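Long-range contact in enoyl-CoA hydratase/isomerase (Pseudomonas aeruginosa, PDB 3LAO), which probably hydrates the double bond of enoyl-CoA thioesters, as a trimeric member of the crotonase-like enoyl-CoA hydratase/isomerase family: residues V112-T118 and A133-A139. Residues are numbered along the deposited sequence; the frame is centred on the assembly and turned at random.
Sequences VQGTCWT and ARGTRFA
Two parallel strands both leave one sheet and re-pair in a second, offset by two residues, because A133-T136 inserts a type II turn (G135 phi/psi 88/1) where the partner only kinks at G114. Before the step, A133 N donates to V112 O (3.0 Å); T136 N closes the turn on A133 O (3.0 Å). Beyond it, strands 115-117 and 137-139 run 8° from parallel, axes 4.9 Å apart, pairing T115-R137, C116-F138 and W117-A139. Hydrogen bonds run from R137 N to G114 O (2.7 Å), C116 N to R137 O (2.9 Å, weak) and T118 N to A139 O (2.9 Å). On one face W117 (m) sets CZ3 3.5 Å from A139 CB, beside R137, salt-bridged to E175. On the other, C116 CB lies 3.4 Å from F138 CD2, and C116 SG makes an oblique sulfur-aromatic contact, 4.6 Å from the F138 ring centroid. At this joint between successive beta-beta-alpha turns of the crotonase spiral the backbone ladder breaks, and T136 OG1 bridges it, accepting weakly from G114 N (3.3 Å) while donating to A133 O (2.7 Å).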
ATOM      1  N   VAL B 112       8.822  19.545  -8.895  1.00 24.40           N
ATOM      2  CA  VAL B 112       7.795  20.533  -8.541  1.00 28.35           C
ATOM      3  C   VAL B 112       8.258  21.589  -7.529  1.00 33.65           C
ATOM      4  O   VAL B 112       8.974  21.293  -6.572  1.00 29.21           O
ATOM      5  CB  VAL B 112       6.579  19.893  -7.876  1.00 28.39           C
ATOM      6  CG1 VAL B 112       5.975  18.798  -8.743  1.00 27.73           C
ATOM      7  CG2 VAL B 112       7.001  19.356  -6.602  1.00 32.36           C
ATOM      8  N   GLN B 113       7.745  22.798  -7.705  1.00 33.34           N
ATOM      9  CA  GLN B 113       8.089  23.931  -6.851  1.00 38.44           C
ATOM     10  C   GLN B 113       6.914  24.872  -6.658  1.00 37.36           C
ATOM     11  O   GLN B 113       6.036  25.007  -7.537  1.00 30.00           O
ATOM     12  CB  GLN B 113       9.221  24.743  -7.483  1.00 37.57           C
ATOM     13  CG  GLN B 113       8.755  25.721  -8.579  1.00 34.09           C
ATOM     14  CD  GLN B 113       8.574  25.071  -9.946  1.00 42.76           C
ATOM     15  OE1 GLN B 113       8.022  23.961 -10.067  1.00 41.93           O
ATOM     16  NE2 GLN B 113       9.008  25.783 -11.002  1.00 42.10           N
ATOM     17  N   GLY B 114       6.936  25.560  -5.522  1.00 35.75           N
ATOM     18  CA  GLY B 114       5.969  26.599  -5.226  1.00 34.40           C
ATOM     19  C   GLY B 114       4.559  26.122  -4.915  1.00 45.42           C
ATOM     20  O   GLY B 114       4.256  25.763  -3.784  1.00 60.01           O
ATOM     21  N   THR B 115       3.712  26.153  -5.934  1.00 40.56           N
ATOM     22  CA  THR B 115       2.296  25.899  -5.812  1.00 40.15           C
ATOM     23  C   THR B 115       1.925  24.656  -6.604  1.00 42.28           C
ATOM     24  O   THR B 115       2.360  24.487  -7.728  1.00 38.59           O
ATOM     25  CB  THR B 115       1.492  27.094  -6.345  1.00 42.20           C
ATOM     26  OG1 THR B 115       1.150  27.960  -5.267  1.00 48.23           O
ATOM     27  CG2 THR B 115       0.226  26.638  -7.004  1.00 46.22           C
ATOM     28  N   CYS B 116       1.116  23.791  -6.000  1.00 32.54           N
ATOM     29  CA  CYS B 116       0.778  22.509  -6.606  1.00 31.59           C
ATOM     30  C   CYS B 116      -0.667  22.123  -6.308  1.00 36.50           C
ATOM     31  O   CYS B 116      -0.928  21.206  -5.531  1.00 43.90           O
ATOM     32  CB  CYS B 116       1.726  21.416  -6.109  1.00 38.12           C
ATOM     33  SG  CYS B 116       1.762  19.932  -7.142  1.00 40.01           S
ATOM     34  N   TRP B 117      -1.603  22.831  -6.934  1.00 37.17           N
ATOM     35  CA  TRP B 117      -3.016  22.698  -6.599  1.00 32.68           C
ATOM     36  C   TRP B 117      -3.641  21.502  -7.310  1.00 44.80           C
ATOM     37  O   TRP B 117      -3.291  21.193  -8.449  1.00 50.85           O
ATOM     38  CB  TRP B 117      -3.774  23.977  -6.956  1.00 50.54           C
ATOM     39  CG  TRP B 117      -3.421  25.146  -6.088  1.00 54.41           C
ATOM     40  CD1 TRP B 117      -3.580  26.467  -6.388  1.00 50.96           C
ATOM     41  CD2 TRP B 117      -2.849  25.099  -4.775  1.00 51.67           C
ATOM     42  NE1 TRP B 117      -3.143  27.246  -5.344  1.00 53.87           N
ATOM     43  CE2 TRP B 117      -2.689  26.430  -4.342  1.00 55.24           C
ATOM     44  CE3 TRP B 117      -2.456  24.060  -3.925  1.00 58.74           C
ATOM     45  CZ2 TRP B 117      -2.153  26.750  -3.096  1.00 60.05           C
ATOM     46  CZ3 TRP B 117      -1.924  24.380  -2.689  1.00 64.35           C
ATOM     47  CH2 TRP B 117      -1.778  25.713  -2.286  1.00 60.65           C
ATOM     48  N   THR B 118      -4.569  20.835  -6.631  1.00 54.44           N
ATOM     49  CA  THR B 118      -5.524  19.959  -7.298  1.00 63.59           C
ATOM     50  C   THR B 118      -4.832  19.064  -8.321  1.00 58.21           C
ATOM     51  O   THR B 118      -4.346  17.983  -7.986  1.00 54.34           O
ATOM     52  CB  THR B 118      -6.632  20.765  -8.003  1.00 83.52           C
ATOM     53  OG1 THR B 118      -6.559  22.138  -7.596  1.00 86.97           O
ATOM     54  CG2 THR B 118      -8.003  20.208  -7.649  1.00 90.31           C
ATOM     55  N   ALA B 133      10.768  21.207  -4.151  1.00 42.26           N
ATOM     56  CA  ALA B 133      11.451  22.272  -3.426  1.00 41.13           C
ATOM     57  C   ALA B 133      10.843  22.368  -2.038  1.00 37.22           C
ATOM     58  O   ALA B 133       9.623  22.283  -1.891  1.00 33.96           O
ATOM     59  CB  ALA B 133      11.262  23.605  -4.170  1.00 31.51           C
ATOM     60  N   ARG B 134      11.689  22.494  -1.025  1.00 35.61           N
ATOM     61  CA  ARG B 134      11.223  22.811   0.317  1.00 44.94           C
ATOM     62  C   ARG B 134      10.280  24.005   0.250  1.00 46.03           C
ATOM     63  O   ARG B 134      10.559  24.986  -0.451  1.00 43.38           O
ATOM     64  CB  ARG B 134      12.414  23.156   1.193  1.00 52.50           C
ATOM     65  CG  ARG B 134      12.084  23.545   2.605  1.00 59.56           C
ATOM     66  CD  ARG B 134      13.230  23.118   3.518  1.00 67.27           C
ATOM     67  NE  ARG B 134      13.191  21.678   3.770  1.00 75.94           N
ATOM     68  CZ  ARG B 134      14.142  20.811   3.412  1.00 78.11           C
ATOM     69  NH1 ARG B 134      15.239  21.230   2.774  1.00 78.38           N
ATOM     70  NH2 ARG B 134      13.994  19.520   3.703  1.00 72.04           N
ATOM     71  N   GLY B 135       9.144  23.918   0.938  1.00 44.19           N
ATOM     72  CA  GLY B 135       8.209  25.027   0.903  1.00 45.04           C
ATOM     73  C   GLY B 135       7.198  24.987  -0.232  1.00 51.89           C
ATOM     74  O   GLY B 135       6.378  25.892  -0.369  1.00 65.04           O
ATOM     75  N   THR B 136       7.239  23.953  -1.058  1.00 41.33           N
ATOM     76  CA  THR B 136       6.214  23.790  -2.061  1.00 37.48           C
ATOM     77  C   THR B 136       4.908  23.509  -1.320  1.00 40.22           C
ATOM     78  O   THR B 136       4.910  22.854  -0.286  1.00 47.85           O
ATOM     79  CB  THR B 136       6.559  22.621  -2.987  1.00 34.61           C
ATOM     80  OG1 THR B 136       7.779  22.917  -3.686  1.00 27.87           O
ATOM     81  CG2 THR B 136       5.413  22.339  -3.956  1.00 27.01           C
ATOM     82  N   ARG B 137       3.795  23.987  -1.854  1.00 31.28           N
ATOM     83  CA  ARG B 137       2.521  23.885  -1.173  1.00 35.71           C
ATOM     84  C   ARG B 137       1.570  23.057  -1.990  1.00 33.83           C
ATOM     85  O   ARG B 137       1.455  23.242  -3.163  1.00 27.18           O
ATOM     86  CB  ARG B 137       1.873  25.256  -1.022  1.00 35.70           C
ATOM     87  CG  ARG B 137       2.615  26.258  -0.154  1.00 39.61           C
ATOM     88  CD  ARG B 137       2.120  27.679  -0.542  1.00 59.49           C
ATOM     89  NE  ARG B 137       0.883  28.110   0.142  1.00 60.55           N
ATOM     90  CZ  ARG B 137      -0.011  28.984  -0.346  1.00 59.34           C
ATOM     91  NH1 ARG B 137       0.144  29.525  -1.557  1.00 54.74           N
ATOM     92  NH2 ARG B 137      -1.079  29.313   0.378  1.00 56.79           N
ATOM     93  N   PHE B 138       0.807  22.211  -1.330  1.00 35.57           N
ATOM     94  CA  PHE B 138      -0.070  21.299  -2.003  1.00 31.36           C
ATOM     95  C   PHE B 138      -1.415  21.452  -1.382  1.00 32.96           C
ATOM     96  O   PHE B 138      -1.538  21.595  -0.144  1.00 36.83           O
ATOM     97  CB  PHE B 138       0.402  19.853  -1.727  1.00 28.37           C
ATOM     98  CG  PHE B 138       1.770  19.533  -2.280  1.00 32.32           C
ATOM     99  CD1 PHE B 138       2.906  19.656  -1.490  1.00 33.43           C
ATOM    100  CD2 PHE B 138       1.919  19.100  -3.604  1.00 32.85           C
ATOM    101  CE1 PHE B 138       4.193  19.350  -2.026  1.00 28.50           C
ATOM    102  CE2 PHE B 138       3.211  18.780  -4.166  1.00 26.79           C
ATOM    103  CZ  PHE B 138       4.337  18.889  -3.373  1.00 21.40           C
ATOM    104  N   ALA B 139      -2.448  21.347  -2.197  1.00 25.32           N
ATOM    105  CA  ALA B 139      -3.742  21.142  -1.585  1.00 23.32           C
ATOM    106  C   ALA B 139      -4.738  20.591  -2.569  1.00 28.92           C
ATOM    107  O   ALA B 139      -4.653  20.851  -3.758  1.00 37.39           O
ATOM    108  CB  ALA B 139      -4.261  22.485  -0.914  1.00 28.84           C
TER